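Local coordinates for protein 6-carboxyhexanoate--CoA ligase (Aquifex aeolicus, PDB 5TVA) that belongs to the BioW family of CoA ligases, a mixed alpha/beta enzyme modelled here with coenzyme A and adenosine monophosphate bound, at residues M8-N13 with K41-M46; L63-Y68 with I197-I202; L117-T122 with V219-L224. One frame throughout, in Å; residues are numbered along the deposited sequence.

Contact 1: M8-N13 with K41-M46; sequences MRAQKN and KEFDFM. With COA (coenzyme A), chain D.
The R9 guanidinium lies against coenzyme A, with the ligand's C4B over one face, 3.7 Å above the plane and displaced toward the rim. At the edge of the group, NH1 donates to O4A of the ligand at 3.1 Å. On the protein side NH2 reaches the edge of the F45 ring, the two planes turned 45° apart. The F43 ring is covered on one face by the M46 methyl CE, off-centre, and the backbone N of F45 lies at its edge, in plane.

The pairing behind these groups is antiparallel. F45 O takes the Q11 N-H in its carbonyl plane at 2.8 Å, but Q11 O serves two residues, D44 N at 2.9 Å and, weakly, F45 N at 3.4 Å. This is a classic beta bulge, D44 and F45 sharing one opposite residue. D44 turns its carboxylate back onto the loop, where OD2 accepts from N13 N at 2.9 Å nearly along its C-O axis and rests on K12 CG. On the face carrying A10 and M46, the M8 and M46 side chains cross obliquely, M8 CG 3.9 Å from M46 CG.

M8 and R9 line the coenzyme A pocket, so strand 3-12 forms part of its wall. That strand runs between strands 15-25 and 45-52; helix 29-37 meets M8 and M46 through L36 and L37 respectively, and P40 touches A10 and M46.

Contact 2: L63-Y68 with I197-I202; sequences LKISTY and IGYVRI
Packing is closest where the 197-202 segment enters its strand. K64 O receives the Y199 N-H almost along the C=O axis at only 2.6 Å, and the bare CA of G198, at a positive phi of 71°, sits 3.2 Å from the same oxygen. A CB here would run into K64 O, so the absence of a side chain lets the strands come this close. From there the parallel ladder climbs regularly: S66 N to Y199 O, then R201 N to S66 O at 2.9 Å, the R201 N standing above the carbonyl plane, and then Y68 N to R201 O. On the face carrying I65 and Y199, the isoleucine CG2, anti to its backbone N, lies in the plane of the tyrosine ring at its edge, 3.9 Å from CD2. On the other face the Y68 ring crosses V200 obliquely, its CD2 3.7 Å from V200 CG1.

Even the tight end has a solvent side: a water lies within hydrogen-bonding distance of I197 O (3.1 Å) and K64 O, with more acceptors around it than it has protons, and is weakly linked to S66 OG. The loose part is at T67, exposed, which runs alongside R201; the arginine chain bends at chi3 (43°) to bring NH1 toward T67 OG1, yet the bond is weak at 3.3 Å.

Helix 158-173 packs over I65 and Y199, while helix 73-85 meets Y68 and I202. Helices on both faces of this edge pair of the six-stranded mixed sheet are consistent with a layered alpha/beta fold.

Contact 3: L117-T122 with V219-L224; sequences LMDIET and VSRKEL
I120 reaches across from just beyond the end of its strand. Its CB lies 4.0 Å from V219 O, and CG1, in the crowded position between backbone N and carbonyl carbon (chi1 43°), comes to 3.5 Å from that oxygen. The CG2 branch turns toward V219 N, while CD1 at the tip ends against S220, 3.7 Å from its CB.

The backbone beneath is parallel and brief. V219 N gives a straight bond to M118 O at 3.0 Å, and I120 N returns one to V219 O at 3.1 Å from 39° above the carbonyl plane. This is the last rung between strands 214-219 and 116-119, the latter outermost in the mixed sheet, before both segments leave it. D119 starts its departure with an Asx turn, OD1 accepting from E121 N at 3.0 Å through its anti lone pair. Its OD2 rests by R221 CB and makes a long salt bridge to R221 NE, 3.9 Å away, the two planes 58° apart. The 219-224 segment reaches E223, the N-cap of helix 224-233, through a short 3-10 turn. L224 sets its CD1 3.9 Å from L117 CD1; I228 of the same helix also touches L117.

In the fold
Contacts 2 and 3 belong to one six-stranded mixed sheet and pair its two outermost strands, 65-69 and 116-119, with their inner neighbours; their centres are about 23 Å apart and their nearest atoms about 12 Å. Along the chain their segments alternate, so the sheet is assembled from interleaved parts of the sequence. Contact 1 closes first, in a separate antiparallel sheet, its centre about 32 Å from that of contact 2 and about 34 Å from that of contact 3. Coenzyme A touches contact 1 and is about 7 Å from the Y199 side chain and about 14 Å from that of L117; adenosine monophosphate is about 10, 9 and 8 Å from the side chains of R9, Y199 and L117.

Contact 1: M8-N13 with K41-M46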
loop_
_atom_site.group_PDB
_atom_site.type_symbol
_atom_site.label_atom_id
_atom_site.label_comp_id
_atom_site.label_asym_id
_atom_site.label_seq_id
_atom_site.Cartn_x
_atom_site.Cartn_y
_atom_site.Cartn_z
ATOM N N MET A 8 13.766 6.104 3.089
ATOM C CA MET A 8 14.318 5.591 4.335
ATOM C C MET A 8 13.774 4.196 4.597
ATOM O O MET A 8 12.585 3.943 4.408
ATOM C CB MET A 8 13.961 6.525 5.503
ATOM C CG MET A 8 14.480 6.088 6.908
ATOM S SD MET A 8 13.505 4.816 7.772
ATOM C CE MET A 8 11.952 5.681 8.020
ATOM N N ARG A 9 14.650 3.293 5.026
ATOM C CA ARG A 9 14.261 2.007 5.589
ATOM C C ARG A 9 15.098 1.765 6.836
ATOM O O ARG A 9 16.236 2.237 6.929
ATOM C CB ARG A 9 14.472 0.871 4.599
ATOM C CG ARG A 9 15.944 0.612 4.301
ATOM C CD ARG A 9 16.101 -0.422 3.216
ATOM N NE ARG A 9 17.453 -0.968 3.165
ATOM C CZ ARG A 9 18.367 -0.583 2.280
ATOM N NH1 ARG A 9 18.063 0.340 1.375
ATOM N NH2 ARG A 9 19.577 -1.113 2.297
ATOM N N ALA A 10 14.528 1.041 7.804
ATOM C CA ALA A 10 15.206 0.786 9.075
ATOM C C ALA A 10 14.895 -0.624 9.549
ATOM O O ALA A 10 13.774 -1.110 9.378
ATOM C CB ALA A 10 14.807 1.798 10.156
ATOM N N GLN A 11 15.905 -1.283 10.114
ATOM C CA GLN A 11 15.813 -2.648 10.607
ATOM C C GLN A 11 16.097 -2.684 12.103
ATOM O O GLN A 11 16.736 -1.789 12.664
ATOM C CB GLN A 11 16.804 -3.594 9.894
ATOM C CG GLN A 11 16.386 -3.978 8.500
ATOM C CD GLN A 11 17.358 -4.930 7.841
ATOM O OE1 GLN A 11 18.552 -4.947 8.166
ATOM N NE2 GLN A 11 16.849 -5.747 6.915
ATOM N N LYS A 12 15.618 -3.746 12.739
ATOM C CA LYS A 12 15.958 -4.053 14.120
ATOM C C LYS A 12 15.999 -5.564 14.247
ATOM O O LYS A 12 15.015 -6.236 13.922
ATOM C CB LYS A 12 14.958 -3.452 15.105
ATOM C CG LYS A 12 15.619 -3.105 16.419
ATOM C CD LYS A 12 14.752 -3.439 17.630
ATOM C CE LYS A 12 15.550 -3.360 18.943
ATOM N NZ LYS A 12 15.163 -4.434 19.923
ATOM N N ASN A 13 17.140 -6.093 14.694
ATOM C CA ASN A 13 17.347 -7.534 14.811
ATOM C C ASN A 13 17.098 -8.233 13.483
ATOM O O ASN A 13 16.485 -9.299 13.434
ATOM C CB ASN A 13 16.459 -8.147 15.902
ATOM C CG ASN A 13 16.631 -7.478 17.258
ATOM O OD1 ASN A 13 15.660 -7.023 17.869
ATOM N ND2 ASN A 13 17.864 -7.426 17.740
ATOM N N LYS A 41 11.288 4.210 16.284
ATOM C CA LYS A 41 11.627 4.351 17.701
ATOM C C LYS A 41 12.969 3.697 18.016
ATOM O O LYS A 41 13.873 4.330 18.584
ATOM C CB LYS A 41 10.513 3.746 18.580
ATOM C CG LYS A 41 9.112 4.367 18.454
ATOM C CD LYS A 41 9.237 5.818 17.850
ATOM C CE LYS A 41 9.946 6.922 18.726
ATOM N NZ LYS A 41 10.599 7.981 17.864
ATOM N N GLU A 42 13.107 2.421 17.671
ATOM C CA GLU A 42 14.325 1.646 17.880
ATOM C C GLU A 42 14.735 1.061 16.539
ATOM O O GLU A 42 13.874 0.640 15.773
ATOM C CB GLU A 42 14.097 0.510 18.907
ATOM C CG GLU A 42 15.311 0.111 19.759
ATOM C CD GLU A 42 16.137 1.305 20.210
ATOM O OE1 GLU A 42 17.326 1.393 19.799
ATOM O OE2 GLU A 42 15.605 2.142 20.982
ATOM N N PHE A 43 16.039 1.045 16.253
ATOM C CA PHE A 43 16.577 0.408 15.060
ATOM C C PHE A 43 18.060 0.194 15.284
ATOM O O PHE A 43 18.696 0.959 16.006
ATOM C CB PHE A 43 16.363 1.257 13.803
ATOM C CG PHE A 43 17.075 2.595 13.833
ATOM C CD1 PHE A 43 16.470 3.720 14.406
ATOM C CD2 PHE A 43 18.340 2.730 13.274
ATOM C CE1 PHE A 43 17.120 4.964 14.421
ATOM C CE2 PHE A 43 19.004 3.963 13.295
ATOM C CZ PHE A 43 18.395 5.084 13.868
ATOM N N ASP A 44 18.604 -0.856 14.681
ATOM C CA ASP A 44 20.033 -1.116 14.651
ATOM C C ASP A 44 20.670 -0.762 13.311
ATOM O O ASP A 44 21.905 -0.743 13.203
ATOM C CB ASP A 44 20.308 -2.597 14.949
ATOM C CG ASP A 44 19.533 -3.113 16.150
ATOM O OD1 ASP A 44 19.907 -2.781 17.295
ATOM O OD2 ASP A 44 18.566 -3.877 15.954
ATOM N N PHE A 45 19.863 -0.532 12.274
ATOM C CA PHE A 45 20.375 -0.171 10.956
ATOM C C PHE A 45 19.345 0.704 10.264
ATOM O O PHE A 45 18.150 0.409 10.312
ATOM C CB PHE A 45 20.675 -1.398 10.080
ATOM C CG PHE A 45 21.068 -1.053 8.663
ATOM C CD1 PHE A 45 22.359 -0.647 8.356
ATOM C CD2 PHE A 45 20.135 -1.121 7.632
ATOM C CE1 PHE A 45 22.720 -0.337 7.036
ATOM C CE2 PHE A 45 20.488 -0.814 6.317
ATOM C CZ PHE A 45 21.775 -0.413 6.023
ATOM N N MET A 46 19.809 1.788 9.637
ATOM C CA MET A 46 18.945 2.630 8.822
ATOM C C MET A 46 19.681 3.054 7.559
ATOM O O MET A 46 20.863 3.398 7.600
ATOM C CB MET A 46 18.468 3.871 9.582
ATOM C CG MET A 46 17.640 4.803 8.720
ATOM S SD MET A 46 17.362 6.402 9.507
ATOM C CE MET A 46 16.204 5.871 10.757
HETATM N N1A COA D . 9.401 -4.165 3.794
HETATM C C2A COA D . 10.357 -5.079 4.021
HETATM N N3A COA D . 11.593 -4.918 3.568
HETATM C C4A COA D . 11.917 -3.835 2.834
HETATM C C5A COA D . 10.951 -2.861 2.572
HETATM C C6A COA D . 9.650 -3.074 3.096
HETATM N N6A COA D . 8.566 -2.046 2.821
HETATM N N7A COA D . 11.513 -1.888 1.853
HETATM C C8A COA D . 12.776 -2.213 1.654
HETATM N N9A COA D . 13.042 -3.368 2.268
HETATM C C1B COA D . 14.389 -3.989 2.110
HETATM C C2B COA D . 14.826 -5.109 2.515
HETATM O O2B COA D . 13.903 -6.231 2.342
HETATM C C3B COA D . 15.908 -5.176 1.237
HETATM O O3B COA D . 15.104 -5.391 0.046
HETATM P P3B COA D . 14.977 -6.764 -0.914
HETATM O O7A COA D . 14.995 -6.283 -2.333
HETATM O O8A COA D . 16.080 -7.753 -0.686
HETATM O O9A COA D . 13.666 -7.467 -0.682
HETATM C C4B COA D . 16.488 -4.009 1.231
HETATM O O4B COA D . 15.650 -3.099 2.188
HETATM C C5B COA D . 16.594 -3.294 -0.200
HETATM O O5B COA D . 15.388 -2.704 -0.549
HETATM P P1A COA D . 15.234 -1.285 -1.423
HETATM O O1A COA D . 14.362 -1.554 -2.658
HETATM O O2A COA D . 16.561 -0.690 -1.829
HETATM O O3A COA D . 14.405 -0.220 -0.480
HETATM P P2A COA D . 14.429 1.462 -0.569
HETATM O O4A COA D . 15.687 1.911 0.188
HETATM O O5A COA D . 14.580 1.944 -2.020
HETATM O O6A COA D . 13.020 2.026 0.173
HETATM C CBP COA D . 10.540 2.036 0.894
HETATM C CCP COA D . 11.701 1.431 -0.046
HETATM C CDP COA D . 10.737 1.537 2.349
HETATM C CEP COA D . 10.721 3.566 1.000
HETATM C CAP COA D . 9.068 1.637 0.326
HETATM O OAP COA D . 8.524 0.540 0.960
HETATM C C9P COA D . 7.979 2.741 0.430
HETATM O O9P COA D . 7.774 3.518 -0.478
HETATM N N8P COA D . 7.157 2.863 1.631
HETATM C C7P COA D . 6.118 3.935 1.768
HETATM C C6P COA D . 4.709 3.377 1.904
HETATM C C5P COA D . 4.465 2.485 3.172
HETATM O O5P COA D . 5.203 1.626 3.472
HETATM N N4P COA D . 3.247 2.744 3.982
HETATM C C3P COA D . 2.995 1.916 5.231
HETATM C C2P COA D . 1.534 2.111 5.653
HETATM S S1P COA D . 0.559 1.724 4.166
#

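Contact 2: L63-Y68 with I197-I202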
loop_
_atom_site.group_PDB
_atom_site.type_symbol
_atom_site.label_atom_id
_atom_site.label_comp_id
_atom_site.label_asym_id
_atom_site.label_seq_id
_atom_site.Cartn_x
_atom_site.Cartn_y
_atom_site.Cartn_z
ATOM N N LEU A 63 -10.506 9.442 -5.258
ATOM C CA LEU A 63 -11.213 8.278 -4.757
ATOM C C LEU A 63 -12.198 8.686 -3.672
ATOM O O LEU A 63 -11.920 9.578 -2.866
ATOM C CB LEU A 63 -10.237 7.254 -4.182
ATOM C CG LEU A 63 -9.183 6.576 -5.045
ATOM C CD1 LEU A 63 -8.364 5.654 -4.157
ATOM C CD2 LEU A 63 -9.841 5.800 -6.176
ATOM N N LYS A 64 -13.349 8.024 -3.657
ATOM C CA LYS A 64 -14.299 8.144 -2.564
ATOM C C LYS A 64 -13.858 7.260 -1.402
ATOM O O LYS A 64 -13.426 6.118 -1.598
ATOM C CB LYS A 64 -15.698 7.736 -3.036
ATOM C CG LYS A 64 -16.667 8.890 -3.238
ATOM C CD LYS A 64 -15.974 10.127 -3.810
ATOM C CE LYS A 64 -16.779 11.384 -3.496
ATOM N NZ LYS A 64 -16.081 12.622 -3.941
ATOM N N ILE A 65 -13.959 7.790 -0.189
ATOM C CA ILE A 65 -13.586 7.046 1.011
ATOM C C ILE A 65 -14.851 6.607 1.727
ATOM O O ILE A 65 -15.818 7.369 1.819
ATOM C CB ILE A 65 -12.693 7.885 1.951
ATOM C CG1 ILE A 65 -11.527 8.501 1.173
ATOM C CG2 ILE A 65 -12.191 7.030 3.141
ATOM C CD1 ILE A 65 -10.577 9.278 2.039
ATOM N N SER A 66 -14.840 5.381 2.243
ATOM C CA SER A 66 -15.935 4.879 3.061
ATOM C C SER A 66 -15.367 3.904 4.078
ATOM O O SER A 66 -14.222 3.445 3.967
ATOM C CB SER A 66 -17.025 4.199 2.221
ATOM O OG SER A 66 -16.545 3.004 1.623
ATOM N N THR A 67 -16.199 3.575 5.064
ATOM C CA THR A 67 -15.759 2.885 6.268
ATOM C C THR A 67 -16.818 1.878 6.700
ATOM O O THR A 67 -18.011 2.191 6.693
ATOM C CB THR A 67 -15.492 3.906 7.384
ATOM O OG1 THR A 67 -14.516 4.857 6.925
ATOM C CG2 THR A 67 -15.010 3.217 8.651
ATOM N N TYR A 68 -16.382 0.670 7.076
ATOM C CA TYR A 68 -17.305 -0.399 7.430
ATOM C C TYR A 68 -16.753 -1.219 8.586
ATOM O O TYR A 68 -15.562 -1.553 8.615
ATOM C CB TYR A 68 -17.591 -1.309 6.225
ATOM C CG TYR A 68 -18.337 -0.591 5.128
ATOM C CD1 TYR A 68 -19.727 -0.527 5.130
ATOM C CD2 TYR A 68 -17.649 0.071 4.120
ATOM C CE1 TYR A 68 -20.414 0.149 4.139
ATOM C CE2 TYR A 68 -18.326 0.757 3.121
ATOM C CZ TYR A 68 -19.710 0.786 3.131
ATOM O OH TYR A 68 -20.389 1.461 2.139
ATOM N N ILE A 197 -15.103 1.438 -6.630
ATOM C CA ILE A 197 -15.526 1.290 -5.243
ATOM C C ILE A 197 -14.843 2.285 -4.320
ATOM O O ILE A 197 -15.181 2.339 -3.126
ATOM C CB ILE A 197 -15.267 -0.142 -4.739
ATOM C CG1 ILE A 197 -13.777 -0.475 -4.824
ATOM C CG2 ILE A 197 -16.110 -1.130 -5.527
ATOM C CD1 ILE A 197 -13.376 -1.790 -4.141
ATOM N N GLY A 198 -13.893 3.073 -4.832
ATOM C CA GLY A 198 -13.168 4.029 -4.026
ATOM C C GLY A 198 -12.211 3.325 -3.087
ATOM O O GLY A 198 -11.659 2.260 -3.392
ATOM N N TYR A 199 -12.016 3.932 -1.913
ATOM C CA TYR A 199 -11.143 3.406 -0.866
ATOM C C TYR A 199 -12.040 2.970 0.289
ATOM O O TYR A 199 -12.707 3.803 0.922
ATOM C CB TYR A 199 -10.120 4.465 -0.453
ATOM C CG TYR A 199 -9.177 4.080 0.676
ATOM C CD1 TYR A 199 -8.056 3.298 0.432
ATOM C CD2 TYR A 199 -9.396 4.524 1.983
ATOM C CE1 TYR A 199 -7.177 2.952 1.454
ATOM C CE2 TYR A 199 -8.519 4.176 3.018
ATOM C CZ TYR A 199 -7.409 3.396 2.744
ATOM O OH TYR A 199 -6.519 3.031 3.747
ATOM N N VAL A 200 -12.065 1.667 0.554
ATOM C CA VAL A 200 -13.079 1.060 1.409
ATOM C C VAL A 200 -12.377 0.474 2.628
ATOM O O VAL A 200 -11.738 -0.579 2.547
ATOM C CB VAL A 200 -13.897 0.004 0.656
ATOM C CG1 VAL A 200 -15.065 -0.446 1.491
ATOM C CG2 VAL A 200 -14.403 0.594 -0.646
ATOM N N ARG A 201 -12.499 1.152 3.773
ATOM C CA ARG A 201 -11.822 0.728 4.995
ATOM C C ARG A 201 -12.687 -0.274 5.745
ATOM O O ARG A 201 -13.891 -0.070 5.891
ATOM C CB ARG A 201 -11.520 1.946 5.859
ATOM C CG ARG A 201 -11.207 3.176 5.003
ATOM C CD ARG A 201 -10.918 4.394 5.837
ATOM N NE ARG A 201 -10.059 4.058 6.964
ATOM C CZ ARG A 201 -10.402 4.249 8.234
ATOM N NH1 ARG A 201 -11.581 4.791 8.519
ATOM N NH2 ARG A 201 -9.560 3.917 9.206
ATOM N N ILE A 202 -12.083 -1.373 6.192
ATOM C CA ILE A 202 -12.856 -2.525 6.636
ATOM C C ILE A 202 -12.215 -3.121 7.885
ATOM O O ILE A 202 -11.059 -3.558 7.842
ATOM C CB ILE A 202 -12.971 -3.582 5.529
ATOM C CG1 ILE A 202 -13.850 -3.037 4.397
ATOM C CG2 ILE A 202 -13.501 -4.894 6.091
ATOM C CD1 ILE A 202 -13.800 -3.849 3.117
HETATM O O HOH W 1 -15.391 4.650 -1.090
#

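Contact 3: L117-T122 with V219-L224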
loop_
_atom_site.group_PDB
_atom_site.type_symbol
_atom_site.label_atom_id
_atom_site.label_comp_id
_atom_site.label_asym_id
_atom_site.label_seq_id
_atom_site.Cartn_x
_atom_site.Cartn_y
_atom_site.Cartn_z
ATOM N N LEU A 117 1.077 -9.940 -7.013
ATOM C CA LEU A 117 0.476 -9.526 -8.289
ATOM C C LEU A 117 -0.404 -10.676 -8.771
ATOM O O LEU A 117 0.098 -11.697 -9.258
ATOM C CB LEU A 117 1.545 -9.178 -9.328
ATOM C CG LEU A 117 2.379 -7.935 -9.001
ATOM C CD1 LEU A 117 3.544 -7.801 -9.928
ATOM C CD2 LEU A 117 1.535 -6.688 -9.060
ATOM N N MET A 118 -1.716 -10.511 -8.645
ATOM C CA MET A 118 -2.660 -11.568 -8.986
ATOM C C MET A 118 -3.328 -11.297 -10.329
ATOM O O MET A 118 -3.915 -10.224 -10.538
ATOM C CB MET A 118 -3.720 -11.722 -7.894
ATOM C CG MET A 118 -4.868 -12.632 -8.295
ATOM S SD MET A 118 -5.809 -13.268 -6.897
ATOM C CE MET A 118 -4.549 -14.245 -6.076
ATOM N N ASP A 119 -3.247 -12.284 -11.229
ATOM C CA ASP A 119 -4.007 -12.293 -12.476
ATOM C C ASP A 119 -5.510 -12.161 -12.218
ATOM O O ASP A 119 -6.101 -13.081 -11.647
ATOM C CB ASP A 119 -3.695 -13.599 -13.230
ATOM C CG ASP A 119 -4.091 -13.558 -14.699
ATOM O OD1 ASP A 119 -5.166 -13.016 -15.022
ATOM O OD2 ASP A 119 -3.297 -14.063 -15.541
ATOM N N ILE A 120 -6.139 -11.045 -12.633
ATOM C CA ILE A 120 -7.576 -10.844 -12.385
ATOM C C ILE A 120 -8.388 -12.012 -12.902
ATOM O O ILE A 120 -9.409 -12.393 -12.311
ATOM C CB ILE A 120 -8.095 -9.553 -13.046
ATOM C CG1 ILE A 120 -7.535 -9.412 -14.465
ATOM C CG2 ILE A 120 -8.066 -8.339 -12.101
ATOM C CD1 ILE A 120 -7.982 -8.158 -15.138
ATOM N N GLU A 121 -7.981 -12.561 -14.054
ATOM C CA GLU A 121 -8.791 -13.554 -14.740
ATOM C C GLU A 121 -8.647 -14.933 -14.120
ATOM O O GLU A 121 -9.626 -15.678 -14.069
ATOM C CB GLU A 121 -8.417 -13.589 -16.223
ATOM C CG GLU A 121 -8.686 -12.279 -16.950
ATOM C CD GLU A 121 -8.189 -12.289 -18.403
ATOM O OE1 GLU A 121 -7.070 -12.791 -18.673
ATOM O OE2 GLU A 121 -8.927 -11.800 -19.283
ATOM N N THR A 122 -7.464 -15.289 -13.624
ATOM C CA THR A 122 -7.204 -16.664 -13.230
ATOM C C THR A 122 -6.810 -16.839 -11.765
ATOM O O THR A 122 -6.718 -17.986 -11.305
ATOM C CB THR A 122 -6.099 -17.274 -14.114
ATOM O OG1 THR A 122 -4.837 -16.666 -13.810
ATOM C CG2 THR A 122 -6.405 -17.054 -15.610
ATOM N N VAL A 219 -4.299 -7.372 -11.289
ATOM C CA VAL A 219 -3.773 -6.803 -12.531
ATOM C C VAL A 219 -4.124 -7.681 -13.731
ATOM O O VAL A 219 -4.201 -8.907 -13.637
ATOM C CB VAL A 219 -2.231 -6.613 -12.490
ATOM C CG1 VAL A 219 -1.801 -5.680 -11.350
ATOM C CG2 VAL A 219 -1.524 -7.960 -12.404
ATOM N N SER A 220 -4.305 -7.037 -14.879
ATOM C CA SER A 220 -4.485 -7.757 -16.136
ATOM C C SER A 220 -3.121 -8.217 -16.642
ATOM O O SER A 220 -2.220 -7.389 -16.820
ATOM C CB SER A 220 -5.169 -6.855 -17.155
ATOM O OG SER A 220 -5.621 -7.607 -18.264
ATOM N N ARG A 221 -2.951 -9.533 -16.845
ATOM C CA ARG A 221 -1.635 -10.032 -17.232
ATOM C C ARG A 221 -1.097 -9.339 -18.478
ATOM O O ARG A 221 0.115 -9.134 -18.590
ATOM C CB ARG A 221 -1.624 -11.546 -17.474
ATOM C CG ARG A 221 -0.179 -12.047 -17.543
ATOM C CD ARG A 221 0.004 -13.336 -18.302
ATOM N NE ARG A 221 0.044 -14.540 -17.474
ATOM C CZ ARG A 221 1.116 -15.315 -17.310
ATOM N NH1 ARG A 221 2.269 -15.009 -17.894
ATOM N NH2 ARG A 221 1.034 -16.396 -16.542
ATOM N N LYS A 222 -1.964 -8.965 -19.415
ATOM C CA LYS A 222 -1.453 -8.384 -20.649
ATOM C C LYS A 222 -0.739 -7.063 -20.414
ATOM O O LYS A 222 -0.016 -6.607 -21.306
ATOM C CB LYS A 222 -2.594 -8.199 -21.656
ATOM C CG LYS A 222 -3.493 -7.054 -21.305
ATOM C CD LYS A 222 -4.737 -6.983 -22.175
ATOM C CE LYS A 222 -5.865 -6.358 -21.366
ATOM N NZ LYS A 222 -6.636 -5.433 -22.238
ATOM N N GLU A 223 -0.924 -6.449 -19.245
ATOM C CA GLU A 223 -0.330 -5.167 -18.880
ATOM C C GLU A 223 0.718 -5.303 -17.789
ATOM O O GLU A 223 1.133 -4.284 -17.221
ATOM C CB GLU A 223 -1.409 -4.196 -18.389
ATOM C CG GLU A 223 -2.496 -3.805 -19.379
ATOM C CD GLU A 223 -3.689 -3.183 -18.666
ATOM O OE1 GLU A 223 -4.844 -3.414 -19.098
ATOM O OE2 GLU A 223 -3.475 -2.476 -17.649
ATOM N N LEU A 224 1.139 -6.534 -17.469
ATOM C CA LEU A 224 1.975 -6.770 -16.294
ATOM C C LEU A 224 3.262 -5.958 -16.344
ATOM O O LEU A 224 3.651 -5.315 -15.355
ATOM C CB LEU A 224 2.286 -8.263 -16.165
ATOM C CG LEU A 224 3.200 -8.707 -15.019
ATOM C CD1 LEU A 224 2.590 -8.417 -13.637
ATOM C CD2 LEU A 224 3.525 -10.165 -15.123
#